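PDB 6NX0: Di-haem cytochrome c peroxidase family protein from Burkholderia thailandensis E264, which carries two c-type hemes, forms an unusually stable bis-Fe(IV) state and probably acts as a peroxidase in the manner of bacterial diheme cytochrome c peroxidases. Local coordinates for residues V169-H173 with G193-T197; P185-S191 with D321-D325. All coordinates share one frame; numbering follows the deposited sequence. Where two conformers were deposited one is given.

Contact 1: residues V169-H173 with G193-T197; sequences VPRRH and GRADT. With HEC (heme c), chain B.
The carboxylate of Asp196 is held between two consecutive arginines, Arg171 and Arg172, in a small salt-bridge network. Arg171 approaches with its guanidinium edge: NE donates to the syn side of Asp196 OD2 at 2.8 Å. The guanidinium and carboxylate planes are turned 78° against each other. A bend at chi3 (39°) follows the straight start of the Arg171 chain and directs NE to that oxygen. The other oxygen, OD1, takes the backbone N of Arg172 at 3.0 Å, nearly along its C-O axis, and a further bond from water 2, so both oxygens are engaged and the carboxylate is fixed in rotation.

Arg172 meets the same aspartate differently. One face of its guanidinium is covered by Asp196 CB, offset toward the rim, with Arg172 NH2 3.6 Å from Asp196 CB; the charge pairing of NE with OD1 is long and out of plane. Its terminal nitrogens turn to the other loop instead: NH1 points in plane at Gly193 O (2.9 Å), and NH2 reaches Arg194 O through water 3. This grips the backbone of Gly193 and Arg194; the extended Arg194 side chain leads to the heme, where NH2 bonds propionate O2D at 3.0 Å, almost straight.

Arg194 and Ala195 form a classic beta bulge opposite Leu189. The contact thus joins the approach to strand 173-175 with the loop leading into helix 198-201, where Thr197 is the N-cap.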
loop_
_atom_site.group_PDB
_atom_site.type_symbol
_atom_site.label_atom_id
_atom_site.label_comp_id
_atom_site.label_asym_id
_atom_site.label_seq_id
_atom_site.Cartn_x
_atom_site.Cartn_y
_atom_site.Cartn_z
ATOM N N VAL A 169 -3.084 -6.537 6.435
ATOM C CA VAL A 169 -1.925 -7.028 5.686
ATOM C C VAL A 169 -1.285 -8.151 6.497
ATOM O O VAL A 169 -0.757 -7.891 7.578
ATOM C CB VAL A 169 -0.908 -5.916 5.395
ATOM C CG1 VAL A 169 0.264 -6.524 4.613
ATOM C CG2 VAL A 169 -1.555 -4.740 4.633
ATOM N N PRO A 170 -1.292 -9.389 6.014
ATOM C CA PRO A 170 -0.756 -10.496 6.812
ATOM C C PRO A 170 0.768 -10.511 6.799
ATOM O O PRO A 170 1.433 -9.828 6.019
ATOM C CB PRO A 170 -1.335 -11.730 6.134
ATOM C CG PRO A 170 -1.576 -11.331 4.734
ATOM C CD PRO A 170 -1.853 -9.853 4.735
ATOM N N ARG A 171 1.320 -11.290 7.723
ATOM C CA ARG A 171 2.744 -11.573 7.662
ATOM C C ARG A 171 3.071 -12.246 6.327
ATOM O O ARG A 171 2.215 -12.840 5.669
ATOM C CB ARG A 171 3.171 -12.457 8.844
ATOM C CG ARG A 171 3.236 -11.723 10.202
ATOM C CD ARG A 171 3.794 -12.624 11.368
ATOM N NE ARG A 171 4.894 -13.466 10.880
ATOM C CZ ARG A 171 4.960 -14.795 10.977
ATOM N NH1 ARG A 171 4.031 -15.490 11.630
ATOM N NH2 ARG A 171 5.993 -15.438 10.438
ATOM N N ARG A 172 4.350 -12.175 5.942
ATOM C CA ARG A 172 4.788 -12.806 4.708
ATOM C C ARG A 172 4.585 -14.310 4.762
ATOM O O ARG A 172 4.875 -14.946 5.774
ATOM C CB ARG A 172 6.277 -12.523 4.442
ATOM C CG ARG A 172 6.661 -11.079 4.158
ATOM C CD ARG A 172 8.164 -11.015 3.860
ATOM N NE ARG A 172 8.951 -11.281 5.060
ATOM C CZ ARG A 172 9.660 -10.394 5.744
ATOM N NH1 ARG A 172 9.734 -9.125 5.366
ATOM N NH2 ARG A 172 10.336 -10.786 6.817
ATOM N N HIS A 173 4.087 -14.863 3.663
ATOM C CA HIS A 173 3.905 -16.307 3.555
ATOM C C HIS A 173 3.766 -16.702 2.096
ATOM O O HIS A 173 3.516 -15.877 1.217
ATOM C CB HIS A 173 2.681 -16.777 4.365
ATOM C CG HIS A 173 1.363 -16.242 3.877
ATOM N ND1 HIS A 173 0.922 -14.967 4.176
ATOM C CD2 HIS A 173 0.383 -16.816 3.144
ATOM C CE1 HIS A 173 -0.278 -14.789 3.655
ATOM N NE2 HIS A 173 -0.631 -15.894 3.023
ATOM N N GLY A 193 7.214 -5.829 0.413
ATOM C CA GLY A 193 7.050 -6.770 1.505
ATOM C C GLY A 193 8.225 -6.895 2.453
ATOM O O GLY A 193 8.300 -7.875 3.204
ATOM N N ARG A 194 9.102 -5.901 2.511
ATOM C CA ARG A 194 10.347 -6.052 3.262
ATOM C C ARG A 194 10.196 -5.966 4.786
ATOM O O ARG A 194 11.169 -6.295 5.481
ATOM C CB ARG A 194 11.373 -5.016 2.797
ATOM C CG ARG A 194 11.080 -3.594 3.156
ATOM C CD ARG A 194 12.151 -2.671 2.547
ATOM N NE ARG A 194 11.945 -1.268 2.889
ATOM C CZ ARG A 194 11.093 -0.460 2.270
ATOM N NH1 ARG A 194 10.994 0.800 2.662
ATOM N NH2 ARG A 194 10.334 -0.899 1.265
ATOM N N ALA A 195 9.034 -5.576 5.332
ATOM C CA ALA A 195 8.782 -5.624 6.772
ATOM C C ALA A 195 7.708 -6.669 7.046
ATOM O O ALA A 195 6.695 -6.712 6.362
ATOM C CB ALA A 195 8.347 -4.263 7.326
ATOM N N ASP A 196 7.920 -7.513 8.048
ATOM C CA ASP A 196 6.984 -8.592 8.299
ATOM C C ASP A 196 5.793 -8.124 9.124
ATOM O O ASP A 196 4.705 -8.683 8.990
ATOM C CB ASP A 196 7.708 -9.732 9.018
ATOM C CG ASP A 196 6.965 -11.045 8.955
ATOM O OD1 ASP A 196 6.484 -11.408 7.862
ATOM O OD2 ASP A 196 6.890 -11.727 10.020
ATOM N N THR A 197 5.979 -7.071 9.926
ATOM C CA THR A 197 4.975 -6.590 10.869
ATOM C C THR A 197 4.998 -5.070 10.907
ATOM O O THR A 197 5.951 -4.428 10.476
ATOM C CB THR A 197 5.236 -7.096 12.290
ATOM O OG1 THR A 197 6.450 -6.517 12.768
ATOM C CG2 THR A 197 5.327 -8.625 12.334
HETATM FE FE HEC B . 4.772 5.671 6.101
HETATM C CHA HEC B . 4.406 2.958 3.977
HETATM C CHB HEC B . 3.561 3.807 8.668
HETATM C CHC HEC B . 6.009 7.945 8.365
HETATM C CHD HEC B . 6.161 7.522 3.550
HETATM N NA HEC B . 4.031 3.787 6.257
HETATM C C1A HEC B . 3.995 2.815 5.277
HETATM C C2A HEC B . 3.392 1.633 5.828
HETATM C C3A HEC B . 3.060 1.912 7.097
HETATM C C4A HEC B . 3.541 3.230 7.420
HETATM C CMA HEC B . 2.482 0.945 8.124
HETATM C CAA HEC B . 3.187 0.308 5.070
HETATM C CBA HEC B . 1.783 0.245 4.494
HETATM C CGA HEC B . 1.556 -0.949 3.605
HETATM O O1A HEC B . 0.359 -1.147 3.240
HETATM O O2A HEC B . 2.556 -1.593 3.160
HETATM N NB HEC B . 4.816 5.850 8.122
HETATM C C1B HEC B . 4.264 4.935 9.008
HETATM C C2B HEC B . 4.506 5.410 10.344
HETATM C C3B HEC B . 5.275 6.503 10.276
HETATM C C4B HEC B . 5.446 6.814 8.877
HETATM C CMB HEC B . 4.013 4.696 11.606
HETATM C CAB HEC B . 5.788 7.399 11.421
HETATM C CBB HEC B . 6.822 6.615 12.267
HETATM N NC HEC B . 5.846 7.397 5.976
HETATM C C1C HEC B . 6.206 8.207 7.045
HETATM C C2C HEC B . 6.655 9.463 6.487
HETATM C C3C HEC B . 6.675 9.387 5.153
HETATM C C4C HEC B . 6.194 8.064 4.809
HETATM C CMC HEC B . 6.942 10.718 7.327
HETATM C CAC HEC B . 6.750 10.558 4.157
HETATM C CBC HEC B . 8.141 11.205 4.146
HETATM N ND HEC B . 5.147 5.320 4.138
HETATM C C1D HEC B . 5.715 6.259 3.253
HETATM C C2D HEC B . 5.907 5.613 1.980
HETATM C C3D HEC B . 5.438 4.210 2.128
HETATM C C4D HEC B . 4.973 4.092 3.483
HETATM C CMD HEC B . 6.587 6.224 0.770
HETATM C CAD HEC B . 5.477 3.099 1.062
HETATM C CBD HEC B . 6.924 2.686 0.923
HETATM C CGD HEC B . 7.104 1.357 0.212
HETATM O O1D HEC B . 6.087 0.757 -0.200
HETATM O O2D HEC B . 8.297 0.990 0.016
HETATM O O HOH W 1 1.771 -8.111 9.324
HETATM O O HOH W 2 6.742 -14.210 7.680
HETATM O O HOH W 3 11.901 -8.635 7.546
HETATM O O HOH W 4 6.740 4.716 6.205
#

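Contact 2: residues P185-S191 with D321-D325; sequences PFGGLFS and DFGYD. With HEC (heme c), chain B.
The Tyr324 ring is met at its edge by the backbone of 185-191: Pro185 O lies in its plane beside CD1 and Gly187 O beside CE1, while Ser191 O approaches CE2 at 3.5 Å. Phe186, by contrast, has water 5 over one face, toward the rim, and Asp321 OD2 in plane at its edge, 3.9 Å from CE2. The Asp321 carboxylate stands at nearly a right angle to this ring, and Gly323 CA comes obliquely to CD2 at 3.4 Å. The contact joins the two cytochrome c regions of this diheme peroxidase fold between the two hemes: Phe190 and Ser191 bind one, and Asp325 touches the other.

An Asx turn shapes 321-325: Asp321 OD1 accepts the backbone N of Gly323 from above the carboxylate plane. With Asp321 chi1 at 63°, CG sits between its own backbone N and carbonyl carbon, and the carboxylate reaches both Gly323 N and the edge of Phe186. Past the turn, Phe322 O receives Gly187 N at 2.9 Å, and Phe186 CA adds a CA-H...O contact to the same oxygen. Water 5 extends the backbone link by donating to Pro185 O and accepting from Tyr324 N.

From the glycine-rich turn the chain continues to the propionates of the first heme, where Phe190 N bonds O2A at 2.7 Å and Ser191 N bonds O1D at 2.9 Å. The Phe190 ring packs against the second propionate and makes a cation-pi contact with Arg194. Arg368, which also hydrogen-bonds this heme, bonds Gly188 O and packs on Tyr324. At the turn itself, Tyr324 OH donates to Gly187 O at 2.7 Å, tilted 30° from the carbonyl plane.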
loop_
_atom_site.group_PDB
_atom_site.type_symbol
_atom_site.label_atom_id
_atom_site.label_comp_id
_atom_site.label_asym_id
_atom_site.label_seq_id
_atom_site.Cartn_x
_atom_site.Cartn_y
_atom_site.Cartn_z
ATOM N N PRO A 185 3.863 -15.770 -3.297
ATOM C CA PRO A 185 4.080 -14.976 -2.087
ATOM C C PRO A 185 2.901 -14.062 -1.786
ATOM O O PRO A 185 2.243 -13.540 -2.693
ATOM C CB PRO A 185 5.329 -14.156 -2.443
ATOM C CG PRO A 185 5.169 -13.941 -3.943
ATOM C CD PRO A 185 4.570 -15.205 -4.464
ATOM N N PHE A 186 2.641 -13.900 -0.492
ATOM C CA PHE A 186 1.615 -13.000 0.009
ATOM C C PHE A 186 2.107 -12.291 1.260
ATOM O O PHE A 186 2.907 -12.830 2.030
ATOM C CB PHE A 186 0.322 -13.763 0.364
ATOM C CG PHE A 186 -0.306 -14.437 -0.796
ATOM C CD1 PHE A 186 0.093 -15.716 -1.165
ATOM C CD2 PHE A 186 -1.266 -13.791 -1.558
ATOM C CE1 PHE A 186 -0.476 -16.344 -2.258
ATOM C CE2 PHE A 186 -1.841 -14.408 -2.651
ATOM C CZ PHE A 186 -1.433 -15.698 -3.011
ATOM N N GLY A 187 1.568 -11.093 1.504
ATOM C CA GLY A 187 1.822 -10.429 2.767
ATOM C C GLY A 187 3.139 -9.685 2.796
ATOM O O GLY A 187 3.868 -9.581 1.812
ATOM N N GLY A 188 3.440 -9.173 3.972
ATOM C CA GLY A 188 4.529 -8.237 4.196
ATOM C C GLY A 188 4.109 -6.808 3.939
ATOM O O GLY A 188 3.315 -6.517 3.044
ATOM N N LEU A 189 4.677 -5.905 4.739
ATOM C CA LEU A 189 4.405 -4.486 4.606
ATOM C C LEU A 189 5.466 -3.822 3.738
ATOM O O LEU A 189 6.562 -4.346 3.516
ATOM C CB LEU A 189 4.319 -3.828 5.983
ATOM C CG LEU A 189 3.098 -4.309 6.773
ATOM C CD1 LEU A 189 3.337 -4.144 8.254
ATOM C CD2 LEU A 189 1.858 -3.537 6.358
ATOM N N PHE A 190 5.094 -2.649 3.224
ATOM C CA PHE A 190 5.716 -1.982 2.087
ATOM C C PHE A 190 5.375 -2.720 0.787
ATOM O O PHE A 190 4.983 -3.895 0.796
ATOM C CB PHE A 190 7.240 -1.846 2.217
ATOM C CG PHE A 190 7.699 -1.027 3.391
ATOM C CD1 PHE A 190 7.402 0.331 3.468
ATOM C CD2 PHE A 190 8.459 -1.601 4.399
ATOM C CE1 PHE A 190 7.866 1.099 4.534
ATOM C CE2 PHE A 190 8.923 -0.842 5.465
ATOM C CZ PHE A 190 8.644 0.506 5.528
ATOM N N SER A 191 5.541 -2.041 -0.344
ATOM C CA SER A 191 5.149 -2.605 -1.629
ATOM C C SER A 191 6.055 -3.738 -2.075
ATOM O O SER A 191 5.664 -4.500 -2.969
ATOM C CB SER A 191 5.129 -1.536 -2.707
ATOM O OG SER A 191 4.069 -0.623 -2.491
ATOM N N ASP A 321 -5.784 -9.354 -2.556
ATOM C CA ASP A 321 -5.466 -10.605 -1.890
ATOM C C ASP A 321 -4.121 -10.554 -1.180
ATOM O O ASP A 321 -3.686 -11.566 -0.619
ATOM C CB ASP A 321 -5.515 -11.769 -2.898
ATOM C CG ASP A 321 -4.488 -11.660 -4.016
ATOM O OD1 ASP A 321 -3.722 -10.661 -4.085
ATOM O OD2 ASP A 321 -4.463 -12.598 -4.863
ATOM N N PHE A 322 -3.482 -9.376 -1.148
ATOM C CA PHE A 322 -2.147 -9.164 -0.582
ATOM C C PHE A 322 -1.080 -9.991 -1.271
ATOM O O PHE A 322 0.011 -10.175 -0.713
ATOM C CB PHE A 322 -2.145 -9.411 0.926
ATOM C CG PHE A 322 -3.185 -8.585 1.645
ATOM C CD1 PHE A 322 -2.986 -7.222 1.847
ATOM C CD2 PHE A 322 -4.382 -9.146 2.046
ATOM C CE1 PHE A 322 -3.963 -6.440 2.489
ATOM C CE2 PHE A 322 -5.356 -8.358 2.680
ATOM C CZ PHE A 322 -5.125 -7.005 2.892
ATOM N N GLY A 323 -1.367 -10.421 -2.498
ATOM C CA GLY A 323 -0.387 -11.040 -3.358
ATOM C C GLY A 323 0.409 -10.016 -4.133
ATOM O O GLY A 323 0.300 -8.811 -3.918
ATOM N N TYR A 324 1.234 -10.525 -5.043
ATOM C CA TYR A 324 2.203 -9.738 -5.801
ATOM C C TYR A 324 2.024 -9.973 -7.290
ATOM O O TYR A 324 1.805 -11.105 -7.732
ATOM C CB TYR A 324 3.649 -10.113 -5.389
ATOM C CG TYR A 324 3.972 -9.623 -4.001
ATOM C CD1 TYR A 324 3.547 -10.305 -2.858
ATOM C CD2 TYR A 324 4.686 -8.433 -3.822
ATOM C CE1 TYR A 324 3.808 -9.806 -1.589
ATOM C CE2 TYR A 324 4.947 -7.946 -2.579
ATOM C CZ TYR A 324 4.528 -8.630 -1.459
ATOM O OH TYR A 324 4.827 -8.067 -0.234
ATOM N N ASP A 325 2.109 -8.902 -8.072
ATOM C CA ASP A 325 2.145 -9.050 -9.514
ATOM C C ASP A 325 2.945 -7.923 -10.145
ATOM O O ASP A 325 3.365 -6.974 -9.484
ATOM C CB ASP A 325 0.730 -9.121 -10.092
ATOM C CG ASP A 325 0.595 -10.223 -11.133
ATOM O OD1 ASP A 325 1.465 -10.321 -12.036
ATOM O OD2 ASP A 325 -0.348 -11.033 -10.989
HETATM FE FE HEC B . 4.772 5.671 6.101
HETATM C CHA HEC B . 4.406 2.958 3.977
HETATM C CHB HEC B . 3.561 3.807 8.668
HETATM C CHC HEC B . 6.009 7.945 8.365
HETATM C CHD HEC B . 6.161 7.522 3.550
HETATM N NA HEC B . 4.031 3.787 6.257
HETATM C C1A HEC B . 3.995 2.815 5.277
HETATM C C2A HEC B . 3.392 1.633 5.828
HETATM C C3A HEC B . 3.060 1.912 7.097
HETATM C C4A HEC B . 3.541 3.230 7.420
HETATM C CMA HEC B . 2.482 0.945 8.124
HETATM C CAA HEC B . 3.187 0.308 5.070
HETATM C CBA HEC B . 1.783 0.245 4.494
HETATM C CGA HEC B . 1.556 -0.949 3.605
HETATM O O1A HEC B . 0.359 -1.147 3.240
HETATM O O2A HEC B . 2.556 -1.593 3.160
HETATM N NB HEC B . 4.816 5.850 8.122
HETATM C C1B HEC B . 4.264 4.935 9.008
HETATM C C2B HEC B . 4.506 5.410 10.344
HETATM C C3B HEC B . 5.275 6.503 10.276
HETATM C C4B HEC B . 5.446 6.814 8.877
HETATM C CMB HEC B . 4.013 4.696 11.606
HETATM C CAB HEC B . 5.788 7.399 11.421
HETATM C CBB HEC B . 6.822 6.615 12.267
HETATM N NC HEC B . 5.846 7.397 5.976
HETATM C C1C HEC B . 6.206 8.207 7.045
HETATM C C2C HEC B . 6.655 9.463 6.487
HETATM C C3C HEC B . 6.675 9.387 5.153
HETATM C C4C HEC B . 6.194 8.064 4.809
HETATM C CMC HEC B . 6.942 10.718 7.327
HETATM C CAC HEC B . 6.750 10.558 4.157
HETATM C CBC HEC B . 8.141 11.205 4.146
HETATM N ND HEC B . 5.147 5.320 4.138
HETATM C C1D HEC B . 5.715 6.259 3.253
HETATM C C2D HEC B . 5.907 5.613 1.980
HETATM C C3D HEC B . 5.438 4.210 2.128
HETATM C C4D HEC B . 4.973 4.092 3.483
HETATM C CMD HEC B . 6.587 6.224 0.770
HETATM C CAD HEC B . 5.477 3.099 1.062
HETATM C CBD HEC B . 6.924 2.686 0.923
HETATM C CGD HEC B . 7.104 1.357 0.212
HETATM O O1D HEC B . 6.087 0.757 -0.200
HETATM O O2D HEC B . 8.297 0.990 0.016
HETATM O O HOH W 5 1.097 -13.509 -5.156
HETATM O O HOH W 4 6.740 4.716 6.205
#

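From the N-terminal side, the chain first enters 169-173, runs through strands 173-175 and 184-186 into 185-191, and then reaches 193-197, where contact 1 closes a short loop. Contact 2 closes a far longer one, passing through several helices before 321-325 returns to the strand end and glycine turn. Because 185-191 lies inside the first loop and 321-325 beyond it, the two contacts cross along the chain. They also touch in space: Ala195 O probably bonds Leu189 N, and His173 O Phe186 N. Contact 1 stays within the first cytochrome c region, and contact 2 joins that region to the second; both bring residues to the propionates of the same heme.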